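Local coordinates for protein MarR-family transcriptional regulator (Bordetella bronchiseptica, PDB 6PCO) that probably acts as a DNA-binding transcription factor, a Bordetella regulator of biofilm formation whose DNA binding is regulated by 6-hydroxynicotinic acid, at residues A[76-87]-A[111-122]. Residues are numbered along the deposited sequence; the frame is centred on the assembly and turned at random.
Sequences DSKLTAAQFVVL and TVRGVIERLKAR
Gln-83 and Val-115 bring their backbones closest, CA to CA 5.4 Å, where helices 81-87 and 111-121 cross almost at a right angle (-82°) with their axes 9.6 Å apart. The pair belongs to the winged helix-turn-helix domain of the MarR family: helix 109-121, which follows helix 98-105 and precedes the two-stranded wing, corresponds in its position to the recognition helix of the family, and this contact seats it on helix 81-93. Val-115 packs at the crossing. Its CG1, anti to the backbone N (chi1 165°), meets CG2 of Val-86 tip to tip, while its CG2 rests against Ala-82 CB at 4.0 Å. One turn on, Leu-119 puts CD1 against Leu-87 CG at 3.8 Å and turns CD2 to the Gln-83 side chain; Leu-124 and Leu-125 also touch this leucine, and Val-149 of helix 143-164 packs on Leu-87, extending the apolar core. Gln-83 runs out from the crossing as an extended chain, its amide nearly perpendicular to the Arg-118 guanidinium and its NE2 at the edge of that group. Thr-80, the N-cap residue of helix 81-93, accepts the backbone N-H of Gln-83 at its OG1, 3.0 Å from that N. Beyond the helix end, Arg-122 bends at chi3 (59°) and reaches back to the turn at 76-79. There Lys-78 CD lies over one guanidinium face, offset toward its rim. The Asp-76 carboxylate is shared: OD1 closes an Asx turn by accepting from Lys-78 N, and OD2 forms the salt bridge, receiving Arg-122 NH2 on its syn lone pair at 2.7 Å, with a weaker bond from NH1 at 3.2 Å.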
# COMPACT_ATOMS: atom_id res chain seq x y z
N ASP A 76 -20.49 5.20 -1.59
CA ASP A 76 -20.29 5.56 -0.19
C ASP A 76 -18.87 6.10 0.00
O ASP A 76 -17.90 5.34 0.04
CB ASP A 76 -20.53 4.39 0.75
CG ASP A 76 -20.38 4.76 2.22
OD1 ASP A 76 -19.73 5.79 2.50
OD2 ASP A 76 -20.91 4.03 3.06
N SER A 77 -18.77 7.42 0.16
CA SER A 77 -17.49 8.12 0.17
C SER A 77 -16.80 8.00 1.54
O SER A 77 -15.61 8.28 1.64
CB SER A 77 -17.69 9.56 -0.26
OG SER A 77 -18.39 9.62 -1.50
N LYS A 78 -17.54 7.58 2.58
CA LYS A 78 -17.00 7.39 3.94
C LYS A 78 -16.14 6.12 4.00
O LYS A 78 -15.22 6.02 4.84
CB LYS A 78 -18.12 7.29 4.98
CG LYS A 78 -18.73 8.61 5.43
CD LYS A 78 -20.01 8.43 6.21
CE LYS A 78 -20.29 9.54 7.21
NZ LYS A 78 -21.55 9.32 7.95
N LEU A 79 -16.43 5.18 3.09
CA LEU A 79 -15.89 3.83 3.09
C LEU A 79 -14.50 3.81 2.43
O LEU A 79 -14.37 4.23 1.31
CB LEU A 79 -16.86 2.94 2.32
CG LEU A 79 -16.74 1.44 2.58
CD1 LEU A 79 -17.20 1.09 4.00
CD2 LEU A 79 -17.55 0.66 1.55
N THR A 80 -13.49 3.30 3.14
CA THR A 80 -12.13 3.12 2.59
C THR A 80 -11.96 1.71 2.01
O THR A 80 -12.71 0.81 2.34
CB THR A 80 -11.06 3.40 3.65
OG1 THR A 80 -11.06 2.37 4.64
CG2 THR A 80 -11.27 4.74 4.33
N ALA A 81 -10.97 1.56 1.12
CA ALA A 81 -10.56 0.27 0.55
C ALA A 81 -10.33 -0.77 1.65
O ALA A 81 -10.81 -1.91 1.55
CB ALA A 81 -9.33 0.45 -0.30
N ALA A 82 -9.64 -0.37 2.72
CA ALA A 82 -9.38 -1.26 3.86
C ALA A 82 -10.70 -1.61 4.57
O ALA A 82 -10.97 -2.76 4.89
CB ALA A 82 -8.37 -0.63 4.79
N GLN A 83 -11.52 -0.60 4.82
CA GLN A 83 -12.81 -0.82 5.45
C GLN A 83 -13.60 -1.86 4.64
O GLN A 83 -14.22 -2.80 5.21
CB GLN A 83 -13.58 0.50 5.51
CG GLN A 83 -13.32 1.31 6.76
CD GLN A 83 -13.88 2.71 6.64
OE1 GLN A 83 -15.06 2.91 6.36
NE2 GLN A 83 -13.01 3.69 6.82
N PHE A 84 -13.61 -1.70 3.31
CA PHE A 84 -14.45 -2.52 2.45
C PHE A 84 -13.99 -3.98 2.56
O PHE A 84 -14.77 -4.89 2.82
CB PHE A 84 -14.45 -1.99 1.02
CG PHE A 84 -15.11 -2.90 0.03
CD1 PHE A 84 -16.48 -3.07 0.04
CD2 PHE A 84 -14.36 -3.65 -0.87
CE1 PHE A 84 -17.09 -3.94 -0.85
CE2 PHE A 84 -14.98 -4.51 -1.75
CZ PHE A 84 -16.34 -4.66 -1.74
N VAL A 85 -12.69 -4.18 2.39
CA VAL A 85 -12.07 -5.48 2.46
C VAL A 85 -12.40 -6.16 3.81
O VAL A 85 -12.76 -7.33 3.83
CB VAL A 85 -10.56 -5.37 2.21
CG1 VAL A 85 -9.80 -6.59 2.69
CG2 VAL A 85 -10.30 -5.12 0.74
N VAL A 86 -12.23 -5.45 4.93
CA VAL A 86 -12.55 -6.03 6.21
C VAL A 86 -13.99 -6.53 6.18
O VAL A 86 -14.27 -7.62 6.64
CB VAL A 86 -12.34 -5.06 7.38
CG1 VAL A 86 -12.95 -5.60 8.66
CG2 VAL A 86 -10.88 -4.75 7.60
N LEU A 87 -14.90 -5.72 5.63
CA LEU A 87 -16.32 -6.06 5.58
C LEU A 87 -16.52 -7.35 4.76
O LEU A 87 -17.24 -8.22 5.20
CB LEU A 87 -17.13 -4.89 5.02
CG LEU A 87 -17.33 -3.72 5.97
CD1 LEU A 87 -17.74 -2.48 5.20
CD2 LEU A 87 -18.37 -4.02 7.04
N THR A 111 -4.01 -1.04 11.23
CA THR A 111 -5.03 -0.70 10.25
C THR A 111 -6.35 -1.40 10.61
O THR A 111 -7.43 -0.77 10.53
CB THR A 111 -4.56 -1.02 8.82
OG1 THR A 111 -3.27 -0.45 8.59
CG2 THR A 111 -5.53 -0.55 7.76
N VAL A 112 -6.30 -2.68 11.01
CA VAL A 112 -7.53 -3.44 11.32
C VAL A 112 -8.26 -2.79 12.51
O VAL A 112 -9.44 -2.53 12.40
CB VAL A 112 -7.29 -4.94 11.56
CG1 VAL A 112 -8.53 -5.65 12.08
CG2 VAL A 112 -6.80 -5.65 10.30
N ARG A 113 -7.58 -2.52 13.63
CA ARG A 113 -8.28 -1.99 14.82
C ARG A 113 -8.94 -0.66 14.45
O ARG A 113 -10.04 -0.32 14.93
CB ARG A 113 -7.34 -1.84 16.03
CG ARG A 113 -6.26 -0.78 15.83
CD ARG A 113 -5.27 -0.64 16.97
NE ARG A 113 -4.28 0.38 16.62
CZ ARG A 113 -4.57 1.67 16.42
NH1 ARG A 113 -5.80 2.14 16.63
NH2 ARG A 113 -3.62 2.47 15.96
N GLY A 114 -8.26 0.09 13.58
CA GLY A 114 -8.75 1.37 13.16
C GLY A 114 -10.01 1.22 12.34
O GLY A 114 -11.00 1.89 12.58
N VAL A 115 -9.96 0.30 11.36
CA VAL A 115 -11.15 -0.07 10.58
C VAL A 115 -12.29 -0.49 11.52
O VAL A 115 -13.41 -0.01 11.41
CB VAL A 115 -10.86 -1.19 9.58
CG1 VAL A 115 -12.16 -1.78 9.06
CG2 VAL A 115 -9.96 -0.70 8.44
N ILE A 116 -12.00 -1.40 12.44
CA ILE A 116 -13.07 -1.95 13.23
C ILE A 116 -13.74 -0.81 14.00
O ILE A 116 -14.96 -0.74 14.06
CB ILE A 116 -12.59 -3.10 14.13
CG1 ILE A 116 -12.24 -4.32 13.28
CG2 ILE A 116 -13.64 -3.43 15.18
CD1 ILE A 116 -11.69 -5.45 14.07
N GLU A 117 -12.91 0.07 14.58
CA GLU A 117 -13.38 1.17 15.42
C GLU A 117 -14.29 2.07 14.57
O GLU A 117 -15.42 2.38 14.98
CB GLU A 117 -12.19 1.91 16.04
CG GLU A 117 -11.65 1.27 17.33
CD GLU A 117 -10.22 1.63 17.71
OE1 GLU A 117 -9.78 2.76 17.39
OE2 GLU A 117 -9.52 0.77 18.29
N ARG A 118 -13.85 2.42 13.35
CA ARG A 118 -14.67 3.23 12.42
C ARG A 118 -15.98 2.50 12.08
O ARG A 118 -17.05 3.09 12.18
CB ARG A 118 -13.85 3.60 11.18
CG ARG A 118 -12.76 4.63 11.43
CD ARG A 118 -11.99 5.00 10.16
NE ARG A 118 -10.91 5.96 10.36
CZ ARG A 118 -10.25 6.55 9.36
NH1 ARG A 118 -10.49 6.21 8.11
NH2 ARG A 118 -9.36 7.49 9.62
N LEU A 119 -15.91 1.22 11.69
CA LEU A 119 -17.12 0.45 11.32
C LEU A 119 -18.04 0.26 12.55
O LEU A 119 -19.26 0.35 12.40
CB LEU A 119 -16.72 -0.88 10.67
CG LEU A 119 -15.95 -0.78 9.35
CD1 LEU A 119 -15.50 -2.15 8.87
CD2 LEU A 119 -16.74 -0.09 8.25
N LYS A 120 -17.48 0.05 13.75
CA LYS A 120 -18.29 0.02 14.99
C LYS A 120 -19.15 1.30 15.09
O LYS A 120 -20.33 1.25 15.41
CB LYS A 120 -17.43 -0.18 16.24
N ALA A 121 -18.56 2.45 14.77
CA ALA A 121 -19.24 3.75 14.91
C ALA A 121 -20.46 3.83 13.98
O ALA A 121 -21.53 4.22 14.38
CB ALA A 121 -18.26 4.88 14.67
N ARG A 122 -20.30 3.42 12.72
CA ARG A 122 -21.40 3.47 11.76
C ARG A 122 -22.34 2.27 11.95
O ARG A 122 -23.21 2.06 11.12
CB ARG A 122 -20.84 3.51 10.34
CG ARG A 122 -19.98 4.73 10.03
CD ARG A 122 -19.44 4.76 8.59
NE ARG A 122 -20.53 4.75 7.63
CZ ARG A 122 -20.43 4.41 6.35
NH1 ARG A 122 -19.25 4.28 5.78
NH2 ARG A 122 -21.53 4.21 5.65